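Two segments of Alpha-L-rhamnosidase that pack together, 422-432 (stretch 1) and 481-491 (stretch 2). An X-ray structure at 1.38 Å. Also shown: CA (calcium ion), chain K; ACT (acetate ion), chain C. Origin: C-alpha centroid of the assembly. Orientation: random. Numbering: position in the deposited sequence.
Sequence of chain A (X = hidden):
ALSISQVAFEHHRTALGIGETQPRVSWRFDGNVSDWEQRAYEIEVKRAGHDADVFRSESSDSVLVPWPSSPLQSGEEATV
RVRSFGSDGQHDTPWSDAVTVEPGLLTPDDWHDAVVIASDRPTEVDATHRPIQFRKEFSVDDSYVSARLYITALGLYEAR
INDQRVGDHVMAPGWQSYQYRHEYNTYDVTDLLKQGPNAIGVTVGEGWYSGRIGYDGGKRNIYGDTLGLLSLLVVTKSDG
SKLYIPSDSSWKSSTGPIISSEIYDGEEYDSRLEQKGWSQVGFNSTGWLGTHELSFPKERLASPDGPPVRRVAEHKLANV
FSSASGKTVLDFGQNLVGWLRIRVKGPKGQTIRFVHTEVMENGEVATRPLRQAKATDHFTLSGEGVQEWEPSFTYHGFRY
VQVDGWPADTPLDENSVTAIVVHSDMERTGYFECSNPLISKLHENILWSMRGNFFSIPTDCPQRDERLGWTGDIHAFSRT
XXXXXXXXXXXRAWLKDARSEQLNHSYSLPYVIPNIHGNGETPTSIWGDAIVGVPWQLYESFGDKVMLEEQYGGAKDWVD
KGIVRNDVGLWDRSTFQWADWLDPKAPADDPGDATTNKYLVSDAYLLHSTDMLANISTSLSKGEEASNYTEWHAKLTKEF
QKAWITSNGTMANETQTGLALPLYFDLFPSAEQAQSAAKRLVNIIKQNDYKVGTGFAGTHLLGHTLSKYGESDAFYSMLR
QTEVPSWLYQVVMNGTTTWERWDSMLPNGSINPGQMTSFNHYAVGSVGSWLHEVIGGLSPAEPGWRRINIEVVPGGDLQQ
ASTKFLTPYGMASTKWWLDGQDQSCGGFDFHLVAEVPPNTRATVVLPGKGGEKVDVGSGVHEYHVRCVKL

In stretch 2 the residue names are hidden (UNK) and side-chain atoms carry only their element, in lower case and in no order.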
# COMPACT_ATOMS: atom_id res chain seq x y z
N VAL A 422 -6.32 -5.35 -9.54
CA VAL A 422 -5.37 -4.28 -9.85
C VAL A 422 -4.94 -3.64 -8.53
O VAL A 422 -5.78 -3.24 -7.75
CB VAL A 422 -6.03 -3.27 -10.80
CG1 VAL A 422 -5.10 -2.09 -11.09
CG2 VAL A 422 -6.52 -3.89 -12.10
N HIS A 423 -3.61 -3.50 -8.35
CA HIS A 423 -3.08 -2.79 -7.19
C HIS A 423 -1.58 -2.57 -7.38
O HIS A 423 -0.96 -3.12 -8.33
CB HIS A 423 -3.34 -3.50 -5.85
CG HIS A 423 -2.84 -4.90 -5.71
ND1 HIS A 423 -1.52 -5.18 -5.38
CD2 HIS A 423 -3.48 -6.09 -5.83
CE1 HIS A 423 -1.37 -6.52 -5.30
NE2 HIS A 423 -2.57 -7.12 -5.53
N SER A 424 -0.99 -1.81 -6.43
CA SER A 424 0.46 -1.64 -6.43
C SER A 424 1.14 -3.01 -6.23
O SER A 424 0.82 -3.73 -5.28
CB SER A 424 0.86 -0.66 -5.33
OG SER A 424 0.42 0.65 -5.67
N ASP A 425 2.07 -3.33 -7.13
CA ASP A 425 2.54 -4.72 -7.27
C ASP A 425 3.75 -4.99 -6.36
O ASP A 425 4.85 -5.20 -6.82
CB ASP A 425 2.83 -5.05 -8.73
CG ASP A 425 3.04 -6.52 -9.05
OD1 ASP A 425 2.75 -7.37 -8.18
OD2 ASP A 425 3.56 -6.79 -10.14
N MET A 426 3.49 -4.94 -5.06
CA MET A 426 4.49 -5.17 -4.04
C MET A 426 4.81 -6.66 -3.94
O MET A 426 3.99 -7.51 -4.21
CB MET A 426 3.95 -4.66 -2.70
CG MET A 426 3.72 -3.14 -2.66
SD MET A 426 2.83 -2.64 -1.18
CE MET A 426 1.27 -3.48 -1.42
N GLU A 427 6.01 -6.97 -3.44
CA GLU A 427 6.40 -8.36 -3.22
C GLU A 427 5.66 -8.89 -1.98
O GLU A 427 5.74 -8.28 -0.91
CB GLU A 427 7.90 -8.46 -3.02
CG GLU A 427 8.38 -9.88 -2.89
CD GLU A 427 9.90 -10.03 -2.81
OE1 GLU A 427 10.61 -9.04 -2.46
OE2 GLU A 427 10.38 -11.15 -3.14
N ARG A 428 4.94 -9.99 -2.15
CA ARG A 428 4.29 -10.66 -1.04
C ARG A 428 5.34 -11.27 -0.09
O ARG A 428 6.29 -11.94 -0.53
CB ARG A 428 3.38 -11.78 -1.55
CG ARG A 428 2.57 -12.48 -0.48
CD ARG A 428 1.47 -11.63 0.12
NE ARG A 428 0.84 -12.34 1.23
CZ ARG A 428 -0.06 -13.31 1.11
NH1 ARG A 428 -0.52 -13.94 2.20
NH2 ARG A 428 -0.52 -13.60 -0.11
N THR A 429 5.14 -11.00 1.21
CA THR A 429 6.09 -11.44 2.23
C THR A 429 5.45 -12.24 3.36
O THR A 429 6.19 -13.03 4.00
CB THR A 429 6.88 -10.26 2.82
OG1 THR A 429 5.99 -9.26 3.31
CG2 THR A 429 7.84 -9.66 1.83
N GLY A 430 4.20 -12.04 3.72
CA GLY A 430 3.67 -12.59 4.96
C GLY A 430 2.43 -13.42 4.77
O GLY A 430 1.53 -13.04 3.99
N TYR A 431 2.36 -14.55 5.47
CA TYR A 431 1.33 -15.56 5.29
C TYR A 431 0.89 -16.06 6.67
O TYR A 431 1.73 -16.22 7.56
CB TYR A 431 1.84 -16.74 4.46
CG TYR A 431 2.45 -16.38 3.13
CD1 TYR A 431 3.75 -15.91 3.04
CD2 TYR A 431 1.72 -16.48 1.96
CE1 TYR A 431 4.34 -15.59 1.84
CE2 TYR A 431 2.29 -16.14 0.73
CZ TYR A 431 3.58 -15.67 0.68
OH TYR A 431 4.16 -15.35 -0.51
N PHE A 432 -0.38 -16.44 6.78
CA PHE A 432 -0.91 -16.95 8.03
C PHE A 432 -2.11 -17.86 7.75
O PHE A 432 -3.04 -17.46 7.02
CB PHE A 432 -1.33 -15.79 8.95
CG PHE A 432 -2.07 -16.25 10.18
CD1 PHE A 432 -1.39 -16.63 11.34
CD2 PHE A 432 -3.44 -16.41 10.14
CE1 PHE A 432 -2.09 -17.09 12.45
CE2 PHE A 432 -4.12 -16.88 11.26
CZ PHE A 432 -3.46 -17.21 12.42
N UNK A 481 0.34 -4.21 7.64
CA UNK A 481 0.62 -4.12 6.22
C UNK A 481 2.05 -4.54 5.89
O UNK A 481 2.29 -5.26 4.94
c UNK A 481 0.44 -2.69 5.76
N UNK A 482 3.02 -4.07 6.71
CA UNK A 482 4.41 -4.24 6.43
C UNK A 482 4.89 -5.69 6.64
O UNK A 482 6.00 -6.04 6.21
n UNK A 482 5.78 -1.08 8.03
c UNK A 482 5.27 -3.37 7.35
o UNK A 482 4.35 -1.41 6.31
c UNK A 482 5.07 -1.88 7.23
N UNK A 483 4.05 -6.51 7.27
CA UNK A 483 4.30 -7.93 7.36
C UNK A 483 3.78 -8.65 6.11
O UNK A 483 4.41 -9.59 5.57
c UNK A 483 4.86 -10.30 9.82
c UNK A 483 5.04 -11.64 10.18
c UNK A 483 3.32 -12.28 8.67
c UNK A 483 3.88 -9.93 8.91
c UNK A 483 4.28 -12.62 9.60
c UNK A 483 3.62 -8.48 8.61
c UNK A 483 3.11 -10.94 8.35
N UNK A 484 2.60 -8.24 5.63
CA UNK A 484 1.96 -8.99 4.52
C UNK A 484 2.68 -8.77 3.18
O UNK A 484 2.86 -9.72 2.43
c UNK A 484 -0.25 -8.97 5.76
c UNK A 484 -0.19 -9.37 3.26
c UNK A 484 0.46 -8.66 4.43
c UNK A 484 -1.70 -8.63 5.75
N UNK A 485 3.09 -7.51 2.93
CA UNK A 485 3.80 -7.17 1.71
C UNK A 485 4.99 -6.27 2.05
O UNK A 485 4.98 -5.59 3.08
c UNK A 485 1.33 -8.46 -2.04
c UNK A 485 1.89 -7.16 -0.07
o UNK A 485 -0.87 -9.33 -2.35
c UNK A 485 2.91 -6.38 0.75
c UNK A 485 2.25 -7.75 -1.28
c UNK A 485 0.58 -7.34 0.36
c UNK A 485 0.04 -8.62 -1.59
c UNK A 485 -0.34 -8.05 -0.39
N UNK A 486 5.99 -6.25 1.17
CA UNK A 486 7.10 -5.33 1.25
C UNK A 486 6.63 -3.95 0.77
O UNK A 486 6.55 -3.66 -0.44
o UNK A 486 10.65 -5.55 0.49
o UNK A 486 9.40 -3.76 0.94
c UNK A 486 9.53 -4.96 0.60
c UNK A 486 8.30 -5.85 0.47
N UNK A 487 6.23 -3.14 1.75
CA UNK A 487 5.66 -1.82 1.53
C UNK A 487 6.69 -0.69 1.55
O UNK A 487 6.30 0.48 1.47
c UNK A 487 4.69 -1.51 2.66
c UNK A 487 3.51 -2.46 2.69
o UNK A 487 5.45 -1.68 3.85
N UNK A 488 7.99 -1.03 1.67
CA UNK A 488 8.97 -0.00 1.98
C UNK A 488 9.01 1.12 0.91
O UNK A 488 8.96 2.31 1.29
c UNK A 488 10.33 -0.64 2.20
N UNK A 489 9.18 0.74 -0.35
CA UNK A 489 9.25 1.77 -1.40
C UNK A 489 7.95 2.54 -1.60
O UNK A 489 7.97 3.79 -1.78
N UNK A 490 6.85 1.82 -1.51
CA UNK A 490 5.52 2.42 -1.60
C UNK A 490 5.36 3.51 -0.54
O UNK A 490 4.91 4.61 -0.81
c UNK A 490 1.11 2.54 -0.30
c UNK A 490 0.34 2.40 -1.42
c UNK A 490 0.92 1.88 -2.55
c UNK A 490 4.49 1.31 -1.47
c UNK A 490 2.46 2.21 -0.35
c UNK A 490 3.05 1.70 -1.47
c UNK A 490 2.27 1.58 -2.61
N UNK A 491 5.69 3.18 0.71
CA UNK A 491 5.50 4.14 1.80
C UNK A 491 6.60 5.20 1.81
O UNK A 491 6.33 6.33 2.22
c UNK A 491 2.86 3.51 3.34
c UNK A 491 4.11 2.61 3.32
c UNK A 491 4.20 1.78 4.57
c UNK A 491 5.39 3.42 3.14
CA CA K . 12.92 -5.53 0.67
C ACT C . -3.29 -10.99 -5.99
O ACT C . -3.04 -9.83 -5.55
OXT ACT C . -4.47 -11.48 -6.20
CH3 ACT C . -2.11 -11.90 -6.27
O HOH W 1 7.67 -4.65 -2.87
O HOH W 2 10.58 -8.33 -0.03
O HOH W 3 7.65 -7.04 4.14
O HOH W 4 12.31 -3.38 0.97
O HOH W 5 12.25 -6.94 2.59
O HOH W 6 14.19 -7.57 0.40

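Position 481 carries a single carbon, out of reach of stretch 1; one carbon alone defines Ala 481. Position 482 has two carbons, the second bearing one oxygen and one nitrogen, the pattern of a carboxamide, and its CB points away: Asn 482. Its O still matters, because water 3 donates both to it (2.8 Å) and to Thr 429 OG1 (2.9 Å).

Position 483 shows one carbon followed by a ring of six carbons without a hydroxyl, which gives Phe 483. Its CE1 lies 4.0 Å from Tyr 431 N. Position 484 has four carbons, forked at the first with one arm two carbons long, and CB points away from stretch 1; this beta-branched form is Ile 484. Its CG2 nevertheless lies 3.7 Å from Arg 428 NE.

Position 485 has one carbon, a six-carbon ring and one oxygen on that ring: Tyr 485. One ring face receives Arg 428 CD, 3.9 Å from the ring centroid and 17° off the normal, a CH-pi contact. Met 426 O approaches the ring edge, 3.4 Å from CD1. Position 486 has two carbons, the second with two oxygens, a carboxylate: Asp 486. Its OD2 binds the calcium ion at 2.3 Å, and its OD1 accepts from the N of position 488 at 3.2 Å, a capping bond.

Position 487 has one carbon carrying an oxygen and a carbon: Thr 487. Its OG1 donates to Asn 482 OD1 (2.7 Å), while its CG2 lies 3.9 Å from Met 426 SD. Position 488, with one carbon, is Ala 488; position 489, with no side-chain atom, is Gly 489. Neither touches stretch 1.

Position 490 has one carbon and a six-carbon ring, again without oxygen: Phe 490. Ser 424 OG meets the ring edge, 3.4 Å from CE2, and Met 426 SD sits obliquely, 4.8 Å from the centroid. Position 491 has four carbons forked at the second, hence Leu 491, out of reach.

The contact works through backbone pairing flanked by side-chain packing. Asp 486 N donates to Glu 427 O (2.9 Å, 172°) and Thr 429 N to Ile 484 O (2.9 Å, 166°), framing a single bridge between Arg 428 and Tyr 485. Ile 484 O also accepts from Gly 430 N (3.0 Å), and Thr 429 OG1 donates to Phe 483 O (2.8 Å). Glycine permits this closeness: an ideal CB on Gly 430 would fall 2.2 Å from Phe 483 O, a clash. Water 2 extends the link, donating to Glu 427 OE1 (2.5 Å) and Asp 486 OD2 (2.8 Å).

Stretch 2 (481-491) ANFIYDTAGFL
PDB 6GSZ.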